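Local structure of 4-alpha-glucanotransferase (Corynebacterium glutamicum, 5B68) at residues A[489-494]-A[524-529]; A[161-166]-A[493-498]; A[464-469]-A[514-519]; A[216-221]-A[381-386]. The protein is an amylomaltase, also called a disproportionating enzyme, in which an N-terminal beta-sandwich domain is joined to a large domain of the TIM-barrel superfamily. All blocks are in the same frame, centred on the assembly; numbering follows the deposited sequence.

Contact 1. Residues A[489-494]-A[524-529]; sequences ALVGIL and RGIMGT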
loop_
_atom_site.group_PDB
_atom_site.type_symbol
_atom_site.label_atom_id
_atom_site.label_comp_id
_atom_site.label_asym_id
_atom_site.label_seq_id
_atom_site.Cartn_x
_atom_site.Cartn_y
_atom_site.Cartn_z
ATOM N N ALA A 489 -8.228 -10.893 10.914
ATOM C CA ALA A 489 -7.559 -9.743 11.506
ATOM C C ALA A 489 -7.067 -8.696 10.512
ATOM O O ALA A 489 -7.430 -7.531 10.652
ATOM C CB ALA A 489 -6.444 -10.214 12.437
ATOM N N LEU A 490 -6.285 -9.067 9.498
ATOM C CA LEU A 490 -5.716 -8.066 8.590
ATOM C C LEU A 490 -6.803 -7.373 7.756
ATOM O O LEU A 490 -6.834 -6.142 7.641
ATOM C CB LEU A 490 -4.652 -8.706 7.700
ATOM C CG LEU A 490 -3.335 -9.075 8.425
ATOM C CD1 LEU A 490 -2.284 -9.564 7.489
ATOM C CD2 LEU A 490 -2.778 -7.885 9.181
ATOM N N VAL A 491 -7.717 -8.151 7.201
ATOM C CA VAL A 491 -8.799 -7.591 6.380
ATOM C C VAL A 491 -9.776 -6.873 7.233
ATOM O O VAL A 491 -10.273 -5.774 6.872
ATOM C CB VAL A 491 -9.584 -8.687 5.607
ATOM C CG1 VAL A 491 -10.772 -8.088 4.879
ATOM C CG2 VAL A 491 -8.703 -9.418 4.609
ATOM N N GLY A 492 -10.074 -7.463 8.398
ATOM C CA GLY A 492 -11.044 -6.831 9.336
ATOM C C GLY A 492 -10.567 -5.474 9.831
ATOM O O GLY A 492 -11.353 -4.528 9.930
ATOM N N ILE A 493 -9.299 -5.383 10.125
ATOM C CA ILE A 493 -8.740 -4.118 10.565
ATOM C C ILE A 493 -8.647 -3.098 9.418
ATOM O O ILE A 493 -8.838 -1.950 9.642
ATOM C CB ILE A 493 -7.402 -4.362 11.273
ATOM C CG1 ILE A 493 -7.655 -5.049 12.648
ATOM C CG2 ILE A 493 -6.604 -3.052 11.479
ATOM C CD1 ILE A 493 -6.403 -5.708 13.241
ATOM N N LEU A 494 -8.307 -3.514 8.202
ATOM C CA LEU A 494 -8.364 -2.632 7.095
ATOM C C LEU A 494 -9.784 -2.063 6.952
ATOM O O LEU A 494 -9.979 -0.847 6.784
ATOM C CB LEU A 494 -7.912 -3.371 5.825
ATOM C CG LEU A 494 -8.144 -2.689 4.499
ATOM C CD1 LEU A 494 -7.340 -1.416 4.441
ATOM C CD2 LEU A 494 -7.724 -3.621 3.383
ATOM N N ARG A 524 -16.873 -7.710 2.547
ATOM C CA ARG A 524 -16.582 -6.466 3.302
ATOM C C ARG A 524 -16.755 -5.195 2.559
ATOM O O ARG A 524 -16.461 -4.102 3.101
ATOM C CB ARG A 524 -15.116 -6.519 3.778
ATOM C CG ARG A 524 -14.833 -7.670 4.672
ATOM C CD ARG A 524 -14.926 -7.271 6.123
ATOM N NE ARG A 524 -14.368 -8.330 6.923
ATOM C CZ ARG A 524 -14.297 -8.333 8.255
ATOM N NH1 ARG A 524 -14.740 -7.328 9.043
ATOM N NH2 ARG A 524 -13.720 -9.396 8.831
ATOM N N GLY A 525 -17.140 -5.276 1.269
ATOM C CA GLY A 525 -17.164 -4.135 0.436
ATOM C C GLY A 525 -15.847 -3.587 -0.059
ATOM O O GLY A 525 -15.789 -2.408 -0.428
ATOM N N ILE A 526 -14.820 -4.456 -0.102
ATOM C CA ILE A 526 -13.556 -4.102 -0.659
ATOM C C ILE A 526 -13.617 -4.342 -2.170
ATOM O O ILE A 526 -13.947 -5.469 -2.615
ATOM C CB ILE A 526 -12.442 -4.877 0.018
ATOM C CG1 ILE A 526 -12.361 -4.431 1.512
ATOM C CG2 ILE A 526 -11.115 -4.664 -0.692
ATOM C CD1 ILE A 526 -11.439 -5.306 2.396
ATOM N N MET A 527 -13.242 -3.321 -2.933
ATOM C CA MET A 527 -13.321 -3.364 -4.391
ATOM C C MET A 527 -12.152 -4.012 -4.975
ATOM O O MET A 527 -11.030 -3.941 -4.430
ATOM C CB MET A 527 -13.478 -1.955 -4.909
ATOM C CG MET A 527 -14.752 -1.292 -4.440
ATOM S SD MET A 527 -14.961 0.336 -5.210
ATOM C CE MET A 527 -16.195 1.061 -4.128
ATOM N N GLY A 528 -12.373 -4.715 -6.091
ATOM C CA GLY A 528 -11.312 -5.216 -6.932
ATOM C C GLY A 528 -10.735 -4.195 -7.889
ATOM O O GLY A 528 -11.117 -3.029 -7.860
ATOM N N THR A 529 -9.822 -4.641 -8.750
ATOM C CA THR A 529 -9.246 -3.806 -9.799
ATOM C C THR A 529 -9.356 -4.559 -11.137
ATOM O O THR A 529 -8.874 -5.683 -11.243
ATOM C CB THR A 529 -7.753 -3.486 -9.531
ATOM O OG1 THR A 529 -7.039 -4.714 -9.297
ATOM C CG2 THR A 529 -7.620 -2.660 -8.321
#

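Contact 2. Residues A[161-166]-A[493-498]; sequences ITPARL and ILALEA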
loop_
_atom_site.group_PDB
_atom_site.type_symbol
_atom_site.label_atom_id
_atom_site.label_comp_id
_atom_site.label_asym_id
_atom_site.label_seq_id
_atom_site.Cartn_x
_atom_site.Cartn_y
_atom_site.Cartn_z
ATOM N N ILE A 161 -13.039 -5.052 17.185
ATOM C CA ILE A 161 -14.343 -5.314 16.613
ATOM C C ILE A 161 -14.470 -4.569 15.247
ATOM O O ILE A 161 -14.256 -3.339 15.141
ATOM C CB ILE A 161 -15.423 -4.839 17.586
ATOM C CG1 ILE A 161 -15.279 -5.528 18.977
ATOM C CG2 ILE A 161 -16.787 -5.079 17.004
ATOM C CD1 ILE A 161 -15.378 -7.058 18.939
ATOM N N THR A 162 -14.768 -5.334 14.212
ATOM C CA THR A 162 -14.582 -4.869 12.856
ATOM C C THR A 162 -15.926 -4.865 12.128
ATOM O O THR A 162 -16.859 -5.572 12.506
ATOM C CB THR A 162 -13.588 -5.727 12.125
ATOM O OG1 THR A 162 -14.146 -7.007 11.856
ATOM C CG2 THR A 162 -12.237 -5.854 12.852
ATOM N N PRO A 163 -16.075 -3.959 11.150
ATOM C CA PRO A 163 -17.394 -3.877 10.488
ATOM C C PRO A 163 -17.658 -4.979 9.479
ATOM O O PRO A 163 -16.756 -5.412 8.744
ATOM C CB PRO A 163 -17.369 -2.487 9.839
ATOM C CG PRO A 163 -15.926 -2.312 9.507
ATOM C CD PRO A 163 -15.173 -2.889 10.677
ATOM N N ALA A 164 -18.917 -5.405 9.395
ATOM C CA ALA A 164 -19.295 -6.375 8.399
ATOM C C ALA A 164 -19.040 -5.885 6.923
ATOM O O ALA A 164 -18.611 -6.654 6.108
ATOM C CB ALA A 164 -20.765 -6.791 8.607
ATOM N N ARG A 165 -19.307 -4.595 6.646
ATOM C CA ARG A 165 -19.222 -4.059 5.303
ATOM C C ARG A 165 -18.956 -2.552 5.328
ATOM O O ARG A 165 -19.549 -1.789 6.098
ATOM C CB ARG A 165 -20.523 -4.339 4.582
ATOM C CG ARG A 165 -20.482 -4.100 3.054
ATOM C CD ARG A 165 -21.869 -4.338 2.434
ATOM N NE ARG A 165 -21.923 -3.954 1.001
ATOM C CZ ARG A 165 -21.381 -4.633 -0.000
ATOM N NH1 ARG A 165 -21.585 -4.194 -1.241
ATOM N NH2 ARG A 165 -20.671 -5.770 0.178
ATOM N N LEU A 166 -18.025 -2.136 4.492
ATOM C CA LEU A 166 -17.718 -0.729 4.264
ATOM C C LEU A 166 -18.952 -0.015 3.648
ATOM O O LEU A 166 -19.468 -0.492 2.637
ATOM C CB LEU A 166 -16.550 -0.637 3.266
ATOM C CG LEU A 166 -15.237 -1.017 3.853
ATOM C CD1 LEU A 166 -14.239 -1.351 2.794
ATOM C CD2 LEU A 166 -14.728 0.108 4.752
ATOM N N ILE A 493 -9.299 -5.383 10.125
ATOM C CA ILE A 493 -8.740 -4.118 10.565
ATOM C C ILE A 493 -8.647 -3.098 9.418
ATOM O O ILE A 493 -8.838 -1.950 9.642
ATOM C CB ILE A 493 -7.402 -4.362 11.273
ATOM C CG1 ILE A 493 -7.655 -5.049 12.648
ATOM C CG2 ILE A 493 -6.604 -3.052 11.479
ATOM C CD1 ILE A 493 -6.403 -5.708 13.241
ATOM N N LEU A 494 -8.307 -3.514 8.202
ATOM C CA LEU A 494 -8.364 -2.632 7.095
ATOM C C LEU A 494 -9.784 -2.063 6.952
ATOM O O LEU A 494 -9.979 -0.847 6.784
ATOM C CB LEU A 494 -7.912 -3.371 5.825
ATOM C CG LEU A 494 -8.144 -2.689 4.499
ATOM C CD1 LEU A 494 -7.340 -1.416 4.441
ATOM C CD2 LEU A 494 -7.724 -3.621 3.383
ATOM N N ALA A 495 -10.791 -2.917 7.041
ATOM C CA ALA A 495 -12.180 -2.463 6.921
ATOM C C ALA A 495 -12.566 -1.512 8.065
ATOM O O ALA A 495 -13.237 -0.482 7.803
ATOM C CB ALA A 495 -13.158 -3.616 6.836
ATOM N N LEU A 496 -12.085 -1.823 9.258
ATOM C CA LEU A 496 -12.351 -0.997 10.417
ATOM C C LEU A 496 -11.758 0.391 10.242
ATOM O O LEU A 496 -12.486 1.366 10.388
ATOM C CB LEU A 496 -11.841 -1.629 11.691
ATOM C CG LEU A 496 -11.904 -0.811 13.004
ATOM C CD1 LEU A 496 -13.292 -0.335 13.352
ATOM C CD2 LEU A 496 -11.318 -1.678 14.112
ATOM N N GLU A 497 -10.475 0.467 9.978
ATOM C CA GLU A 497 -9.851 1.772 9.799
ATOM C C GLU A 497 -10.459 2.619 8.654
ATOM O O GLU A 497 -10.672 3.851 8.795
ATOM C CB GLU A 497 -8.367 1.628 9.739
ATOM C CG GLU A 497 -7.723 1.295 11.085
ATOM C CD GLU A 497 -7.990 2.327 12.136
ATOM O OE1 GLU A 497 -7.739 3.549 11.901
ATOM O OE2 GLU A 497 -8.463 1.931 13.242
ATOM N N ALA A 498 -10.723 1.979 7.521
ATOM C CA ALA A 498 -11.437 2.615 6.437
ATOM C C ALA A 498 -12.852 3.064 6.783
ATOM O O ALA A 498 -13.254 4.186 6.437
ATOM C CB ALA A 498 -11.401 1.736 5.156
#

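Contact 3. Residues A[464-469]-A[514-519]; sequences GLFRLF and EPWVQD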
loop_
_atom_site.group_PDB
_atom_site.type_symbol
_atom_site.label_atom_id
_atom_site.label_comp_id
_atom_site.label_asym_id
_atom_site.label_seq_id
_atom_site.Cartn_x
_atom_site.Cartn_y
_atom_site.Cartn_z
ATOM N N GLY A 464 -1.717 -10.349 0.184
ATOM C CA GLY A 464 -0.887 -10.239 1.372
ATOM C C GLY A 464 -1.628 -10.066 2.667
ATOM O O GLY A 464 -1.017 -10.182 3.743
ATOM N N LEU A 465 -2.913 -9.780 2.614
ATOM C CA LEU A 465 -3.740 -9.788 3.828
ATOM C C LEU A 465 -4.030 -11.247 4.223
ATOM O O LEU A 465 -4.528 -11.494 5.345
ATOM C CB LEU A 465 -5.010 -9.016 3.592
ATOM C CG LEU A 465 -4.865 -7.517 3.195
ATOM C CD1 LEU A 465 -6.254 -6.991 2.863
ATOM C CD2 LEU A 465 -4.302 -6.675 4.278
ATOM N N PHE A 466 -3.835 -12.197 3.278
ATOM C CA PHE A 466 -4.105 -13.599 3.467
ATOM C C PHE A 466 -2.835 -14.416 3.654
ATOM O O PHE A 466 -2.778 -15.296 4.500
ATOM C CB PHE A 466 -4.948 -14.144 2.296
ATOM C CG PHE A 466 -6.285 -13.437 2.142
ATOM C CD1 PHE A 466 -6.362 -12.210 1.508
ATOM C CD2 PHE A 466 -7.442 -13.997 2.664
ATOM C CE1 PHE A 466 -7.573 -11.574 1.363
ATOM C CE2 PHE A 466 -8.637 -13.354 2.546
ATOM C CZ PHE A 466 -8.710 -12.099 1.905
ATOM N N ARG A 467 -1.876 -14.214 2.768
ATOM C CA ARG A 467 -0.659 -14.962 2.764
ATOM C C ARG A 467 0.398 -14.174 1.989
ATOM O O ARG A 467 0.055 -13.324 1.136
ATOM C CB ARG A 467 -0.933 -16.345 2.102
ATOM C CG ARG A 467 -1.242 -16.223 0.618
ATOM C CD ARG A 467 -1.736 -17.536 0.044
ATOM N NE ARG A 467 -3.097 -17.863 0.451
ATOM C CZ ARG A 467 -4.084 -18.151 -0.396
ATOM N NH1 ARG A 467 -5.272 -18.415 0.071
ATOM N NH2 ARG A 467 -3.895 -18.121 -1.708
ATOM N N LEU A 468 1.668 -14.448 2.235
ATOM C CA LEU A 468 2.734 -13.854 1.438
ATOM C C LEU A 468 3.599 -14.952 0.959
ATOM O O LEU A 468 3.902 -15.861 1.720
ATOM C CB LEU A 468 3.581 -12.890 2.266
ATOM C CG LEU A 468 2.883 -11.539 2.557
ATOM C CD1 LEU A 468 3.698 -10.753 3.578
ATOM C CD2 LEU A 468 2.614 -10.717 1.317
ATOM N N PHE A 469 4.100 -14.822 -0.241
ATOM C CA PHE A 469 5.208 -15.642 -0.716
ATOM C C PHE A 469 6.502 -15.080 -0.239
ATOM O O PHE A 469 6.772 -13.933 -0.511
ATOM C CB PHE A 469 5.198 -15.713 -2.232
ATOM C CG PHE A 469 6.120 -16.737 -2.775
ATOM C CD1 PHE A 469 5.785 -18.090 -2.750
ATOM C CD2 PHE A 469 7.349 -16.368 -3.272
ATOM C CE1 PHE A 469 6.680 -19.048 -3.229
ATOM C CE2 PHE A 469 8.249 -17.319 -3.741
ATOM C CZ PHE A 469 7.922 -18.648 -3.730
ATOM N N GLU A 514 -8.239 -18.296 -4.498
ATOM C CA GLU A 514 -9.330 -19.171 -4.110
ATOM C C GLU A 514 -10.638 -18.401 -3.882
ATOM O O GLU A 514 -10.616 -17.209 -3.551
ATOM C CB GLU A 514 -8.956 -19.959 -2.903
ATOM C CG GLU A 514 -7.760 -20.873 -3.108
ATOM C CD GLU A 514 -6.425 -20.246 -2.891
ATOM O OE1 GLU A 514 -6.358 -19.023 -2.538
ATOM O OE2 GLU A 514 -5.449 -20.984 -3.070
ATOM N N PRO A 515 -11.797 -19.060 -4.122
ATOM C CA PRO A 515 -13.076 -18.363 -4.001
ATOM C C PRO A 515 -13.299 -17.746 -2.627
ATOM O O PRO A 515 -13.837 -16.629 -2.557
ATOM C CB PRO A 515 -14.121 -19.461 -4.259
ATOM C CG PRO A 515 -13.388 -20.493 -5.057
ATOM C CD PRO A 515 -11.950 -20.449 -4.596
ATOM N N TRP A 516 -12.873 -18.432 -1.571
ATOM C CA TRP A 516 -13.056 -17.913 -0.178
ATOM C C TRP A 516 -12.333 -16.543 0.026
ATOM O O TRP A 516 -12.816 -15.698 0.768
ATOM C CB TRP A 516 -12.647 -18.893 0.876
ATOM C CG TRP A 516 -11.236 -19.217 1.040
ATOM C CD1 TRP A 516 -10.533 -20.243 0.417
ATOM C CD2 TRP A 516 -10.297 -18.574 1.937
ATOM N NE1 TRP A 516 -9.228 -20.247 0.867
ATOM C CE2 TRP A 516 -9.058 -19.259 1.804
ATOM C CE3 TRP A 516 -10.388 -17.492 2.810
ATOM C CZ2 TRP A 516 -7.917 -18.866 2.449
ATOM C CZ3 TRP A 516 -9.232 -17.103 3.518
ATOM C CH2 TRP A 516 -8.003 -17.811 3.325
ATOM N N VAL A 517 -11.205 -16.366 -0.646
ATOM C CA VAL A 517 -10.407 -15.145 -0.539
ATOM C C VAL A 517 -11.165 -13.998 -1.203
ATOM O O VAL A 517 -11.351 -12.969 -0.574
ATOM C CB VAL A 517 -9.007 -15.357 -1.146
ATOM C CG1 VAL A 517 -8.176 -14.099 -1.217
ATOM C CG2 VAL A 517 -8.272 -16.497 -0.448
ATOM N N GLN A 518 -11.590 -14.184 -2.469
ATOM C CA GLN A 518 -12.397 -13.234 -3.194
ATOM C C GLN A 518 -13.621 -12.870 -2.371
ATOM O O GLN A 518 -13.917 -11.714 -2.201
ATOM C CB GLN A 518 -12.841 -13.845 -4.524
ATOM C CG GLN A 518 -11.652 -14.005 -5.472
ATOM C CD GLN A 518 -12.038 -14.379 -6.900
ATOM O OE1 GLN A 518 -13.066 -15.016 -7.120
ATOM N NE2 GLN A 518 -11.194 -13.994 -7.878
ATOM N N ASP A 519 -14.277 -13.846 -1.780
ATOM C CA ASP A 519 -15.467 -13.608 -1.025
ATOM C C ASP A 519 -15.200 -12.856 0.282
ATOM O O ASP A 519 -16.019 -12.021 0.697
ATOM C CB ASP A 519 -16.223 -14.921 -0.711
ATOM C CG ASP A 519 -16.902 -15.522 -1.945
ATOM O OD1 ASP A 519 -17.067 -14.792 -2.945
ATOM O OD2 ASP A 519 -17.237 -16.732 -1.930
#

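Contact 4. Residues A[216-221]-A[381-386]; sequences LLINPM and IGIMAD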
loop_
_atom_site.group_PDB
_atom_site.type_symbol
_atom_site.label_atom_id
_atom_site.label_comp_id
_atom_site.label_asym_id
_atom_site.label_seq_id
_atom_site.Cartn_x
_atom_site.Cartn_y
_atom_site.Cartn_z
ATOM N N LEU A 216 -8.829 11.652 -6.648
ATOM C CA LEU A 216 -7.526 11.701 -7.257
ATOM C C LEU A 216 -6.645 10.631 -6.580
ATOM O O LEU A 216 -6.233 10.773 -5.438
ATOM C CB LEU A 216 -6.892 13.078 -7.099
ATOM C CG LEU A 216 -5.522 13.220 -7.702
ATOM C CD1 LEU A 216 -5.570 13.133 -9.223
ATOM C CD2 LEU A 216 -4.934 14.527 -7.240
ATOM N N LEU A 217 -6.440 9.543 -7.308
ATOM C CA LEU A 217 -5.594 8.419 -6.840
ATOM C C LEU A 217 -4.194 8.783 -7.142
ATOM O O LEU A 217 -3.857 9.144 -8.287
ATOM C CB LEU A 217 -5.999 7.106 -7.537
ATOM C CG LEU A 217 -5.141 5.872 -7.445
ATOM C CD1 LEU A 217 -5.014 5.426 -5.983
ATOM C CD2 LEU A 217 -5.708 4.697 -8.188
ATOM N N ILE A 218 -3.336 8.617 -6.153
ATOM C CA ILE A 218 -1.939 8.888 -6.269
ATOM C C ILE A 218 -1.037 7.703 -5.883
ATOM O O ILE A 218 -1.477 6.647 -5.423
ATOM C CB ILE A 218 -1.533 10.176 -5.520
ATOM C CG1 ILE A 218 -1.791 10.015 -4.003
ATOM C CG2 ILE A 218 -2.293 11.371 -6.088
ATOM C CD1 ILE A 218 -1.239 11.116 -3.159
ATOM N N ASN A 219 0.235 7.864 -6.185
ATOM C CA ASN A 219 1.255 6.933 -5.718
ATOM C C ASN A 219 1.379 6.957 -4.216
ATOM O O ASN A 219 0.997 7.926 -3.586
ATOM C CB ASN A 219 2.627 7.286 -6.314
ATOM C CG ASN A 219 3.012 8.736 -6.039
ATOM O OD1 ASN A 219 3.806 9.073 -5.099
ATOM N ND2 ASN A 219 2.450 9.613 -6.780
ATOM N N PRO A 220 2.003 5.878 -3.646
ATOM C CA PRO A 220 2.313 5.896 -2.235
ATOM C C PRO A 220 3.176 7.114 -1.921
ATOM O O PRO A 220 4.047 7.523 -2.726
ATOM C CB PRO A 220 3.128 4.581 -2.037
ATOM C CG PRO A 220 2.734 3.668 -3.174
ATOM C CD PRO A 220 2.436 4.627 -4.290
ATOM N N MET A 221 2.952 7.653 -0.744
ATOM C CA MET A 221 3.676 8.852 -0.280
ATOM C C MET A 221 4.490 8.629 1.021
ATOM O O MET A 221 4.811 9.571 1.781
ATOM C CB MET A 221 2.638 9.917 -0.020
ATOM C CG MET A 221 1.709 10.208 -1.211
ATOM S SD MET A 221 2.611 11.128 -2.471
ATOM C CE MET A 221 2.493 12.753 -1.725
ATOM N N ILE A 381 -14.999 11.729 -2.807
ATOM C CA ILE A 381 -13.963 10.962 -2.145
ATOM C C ILE A 381 -12.737 11.797 -1.798
ATOM O O ILE A 381 -12.341 11.843 -0.668
ATOM C CB ILE A 381 -13.547 9.780 -3.034
ATOM C CG1 ILE A 381 -14.712 8.820 -3.166
ATOM C CG2 ILE A 381 -12.335 9.059 -2.498
ATOM C CD1 ILE A 381 -14.635 7.950 -4.387
ATOM N N GLY A 382 -12.199 12.517 -2.766
ATOM C CA GLY A 382 -10.967 13.240 -2.531
ATOM C C GLY A 382 -9.716 12.476 -2.911
ATOM O O GLY A 382 -9.703 11.737 -3.854
ATOM N N ILE A 383 -8.637 12.731 -2.199
ATOM C CA ILE A 383 -7.420 12.005 -2.435
ATOM C C ILE A 383 -7.648 10.547 -2.084
ATOM O O ILE A 383 -8.198 10.246 -1.047
ATOM C CB ILE A 383 -6.270 12.545 -1.573
ATOM C CG1 ILE A 383 -6.126 14.058 -1.759
ATOM C CG2 ILE A 383 -4.983 11.815 -1.904
ATOM C CD1 ILE A 383 -6.131 14.491 -3.193
ATOM N N MET A 384 -7.182 9.666 -2.950
ATOM C CA MET A 384 -7.147 8.257 -2.647
ATOM C C MET A 384 -5.673 7.872 -2.576
ATOM O O MET A 384 -4.938 7.974 -3.510
ATOM C CB MET A 384 -7.935 7.471 -3.701
ATOM C CG MET A 384 -7.787 5.972 -3.673
ATOM S SD MET A 384 -8.705 5.203 -5.023
ATOM C CE MET A 384 -10.336 5.750 -4.543
ATOM N N ALA A 385 -5.268 7.446 -1.400
ATOM C CA ALA A 385 -3.920 7.043 -1.136
ATOM C C ALA A 385 -3.649 5.603 -1.607
ATOM O O ALA A 385 -4.581 4.802 -1.859
ATOM C CB ALA A 385 -3.680 7.221 0.381
ATOM N N ASP A 386 -2.382 5.286 -1.807
ATOM C CA ASP A 386 -1.935 3.946 -2.213
ATOM C C ASP A 386 -0.978 3.427 -1.129
ATOM O O ASP A 386 -0.075 4.144 -0.749
ATOM C CB ASP A 386 -1.218 4.024 -3.570
ATOM C CG ASP A 386 -0.906 2.668 -4.210
ATOM O OD1 ASP A 386 -0.919 1.590 -3.595
ATOM O OD2 ASP A 386 -0.519 2.678 -5.359
HETATM O O HOH W 1 -1.563 4.404 -7.084
HETATM O O HOH W 2 -0.727 7.825 -1.320
HETATM O O HOH W 3 0.732 6.443 0.717
#

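Contact 1. Residues A[489-494]-A[524-529]
In the outer layer of the TIM barrel, Val491, Gly492 and Leu494 of helix 487-500 meet Arg524 and Ile526, on the turn that brings helix 515-523 round into barrel strand 528-531. Gly525 closes that helix in a Schellman motif, its positive phi ending the helix between the two touching residues. Arg524 reaches over the helix: its chain bends at chi2 (-96°, placing CD) and then runs out extended, until the guanidinium rests with one face on the bare CA of Gly492. That carbon lies 3.5 Å from the guanidinium plane, offset toward the rim of the group, and NH2 is 3.7 Å from Gly492 CA. Lower on the same side chain, Arg524 CG meets Val491 CG1 at 4.1 Å. This methyl, anti to the backbone N of Val491 (chi1 174°), also receives the tip of Ile526, with Val491 CG1 and Ile526 CD1 3.8 Å apart. Ile526 CD1 touches a second neighbour one turn on, lying 4.2 Å from Leu494 CD2, and Val505 of the adjoining strand 504-507 packs against both Ile526 and Leu494. No hydrogen bond joins the two segments. The polar end of Arg524 finds partners outside the pair: NH1 donates to Pro163 O and Thr162 OG1. A buried arginine can thus do two jobs: its CG and one flat face pack on the helix, while oxygens at the end of strand 153-162 and just after it take up NH1 and probably ease the cost of burying the charge.

Contact 2. Residues A[161-166]-A[493-498]
Pro163 sits directly on the helix, its CD pressed to 3.4 Å from Leu496 CA, tighter than ordinary carbon contact, and its CG 3.7 Å from Ala495 O. The proline ring therefore bears on the backbone of one helical turn as well as on the Ala495 and Leu496 CB atoms beside it. On one flank Leu496 has CG anti to its backbone N (chi1 173°), and its two methyls come up to the carbonyl of Ile161, with CD2 3.5 Å from Ile161 O. On the other, Leu166 brings CD2 to 3.4 Å from Ala495 O and 3.7 Å from Ala498 CB, the small alanines admitting the branched tip. Thr162 CG2 approaches the helix at Ile493 N, 4.0 Å away. Farther out, Leu141 backs Leu496, and Leu166 leans on Val505 and Ile526. On the far side of the helix, Glu497 forms a salt bridge with Arg448. The contact is a buried join between two domains, made by close apolar packing: the chain leaving strand 153-162 of the beta sandwich crosses an outer helix of the TIM barrel.

Contact 3. Residues A[464-469]-A[514-519]
Phe466 and Val517 mark the nearest approach of the two backbones, 7.6 Å between CA atoms, where the chain entering strand 467-472 faces the first turn of helix 515-523. Val517 drives its CG1, anti to the backbone N (chi1 173°), onto the face of the Phe466 ring; this CH-pi contact is almost centred, with Val517 CG1 3.6 Å from the centroid of the Phe466 ring. Its other methyl, CG2, points to Arg467 NH1 at 3.6 Å and also stands over the indole of the adjacent Trp516. Phe466 turns its edge to the indole as well, in an offset edge-to-face pair whose planes meet at 71°, Phe466 CD2 lying 3.7 Å from Trp516 CZ3. The parts joined are a helix of the TIM barrel, the one connecting strands 504-507 and 528-531, and the start of a strand in a small antiparallel sheet built from the segments after barrel strands 382-387 and 456-459. His487, at the start of helix 487-500, meets both aromatic rings. Nearer the surface, Arg467 forms a salt bridge with Glu514, the N-cap residue, end-on, both terminal nitrogens hydrogen-bonding one oxygen. Arg467 NH2 bonds at 2.8 Å to the syn lone pair of Glu514 OE1, whereas Arg467 NH1, 2.9 Å from that oxygen, approaches from 53° above the carboxylate plane. Glu514 OE1 itself lies in the guanidinium plane. The carboxylate is thus turned well out of the flat fork of paired bonds seen when each oxygen takes one nitrogen. Arg467 and Trp516 also reach toward each other tip to tip, Trp516 CZ2 meeting NH1 at the guanidinium edge.

Contact 4. Residues A[216-221]-A[381-386]
Leu216 and Leu217 lie in parallel register with Ile383 and Met384, neighbours in a ladder whose strand axes diverge by 23°. Leu216 is hydrogen-bonded through both its backbone N, to Gly382 O, and its O, to Met384 N, each at 2.9 Å, and Ile218 N donates to Met384 O at 3.2 Å, nearly along the C=O axis. On the face carrying Leu217 and Met384, the leucine methyl CD1 settles into the angle between Met384 O and its side chain, 3.7 Å from Met384 CG; the Met384 chain bends at chi3 (-62°), carrying CE away from the leucine. On the Leu216 and Ile383 face, Leu216 CD2 meets Ile383 CD1 at 4.2 Å, Ile218 CD1 fills the hollow beside Ile383 CG2, 4.0 Å off, and helix 198-209 covers Leu216 and Ile218. Beyond Ile218 no further direct hydrogen bond links the segments. Asp386 CB fits snugly against Ile218 O at 3.2 Å, while the Pro220 ring lies side by side with the carboxylate, both pointing the same way, and Pro220 CD is 3.7 Å from Asp386 OD2. Three waters bridge the segments here: one links Ile218 O to Asp386 OD2, another Asn219 O to Asp386 N, a third Met221 N to Asp386 O. Tyr235 OH is a further partner of OD2. Adjacent parallel strands separated by a long, largely helical excursion make a beta-alpha-beta crossover, here the second and third TIM-barrel strands, with the waters at their C-terminal ends, the side where TIM-barrel active sites lie.

Contacts 1, 2 and 3 illustrate how one helix can tie several layers together. Helix 487-500 serves contacts 1 and 2, whose centres are about 7 Å apart, and they share Ile493 and Leu494. Gly492 O touches Thr162 CG2, and a backbone bond runs from Leu166 N to Arg524 O, so the domain join is fixed to the barrel turn as well as to the helix. Contact 3, centred about 11 Å from contact 1, meets the same helix through Leu465, packed on Leu494, and through Phe466 on Val491. Contact 4 stands apart on the barrel wall, its centre about 17 Å from that of contact 1 and about 24 Å from that of contact 3; contacts 1 and 4 reach the same parallel sheet.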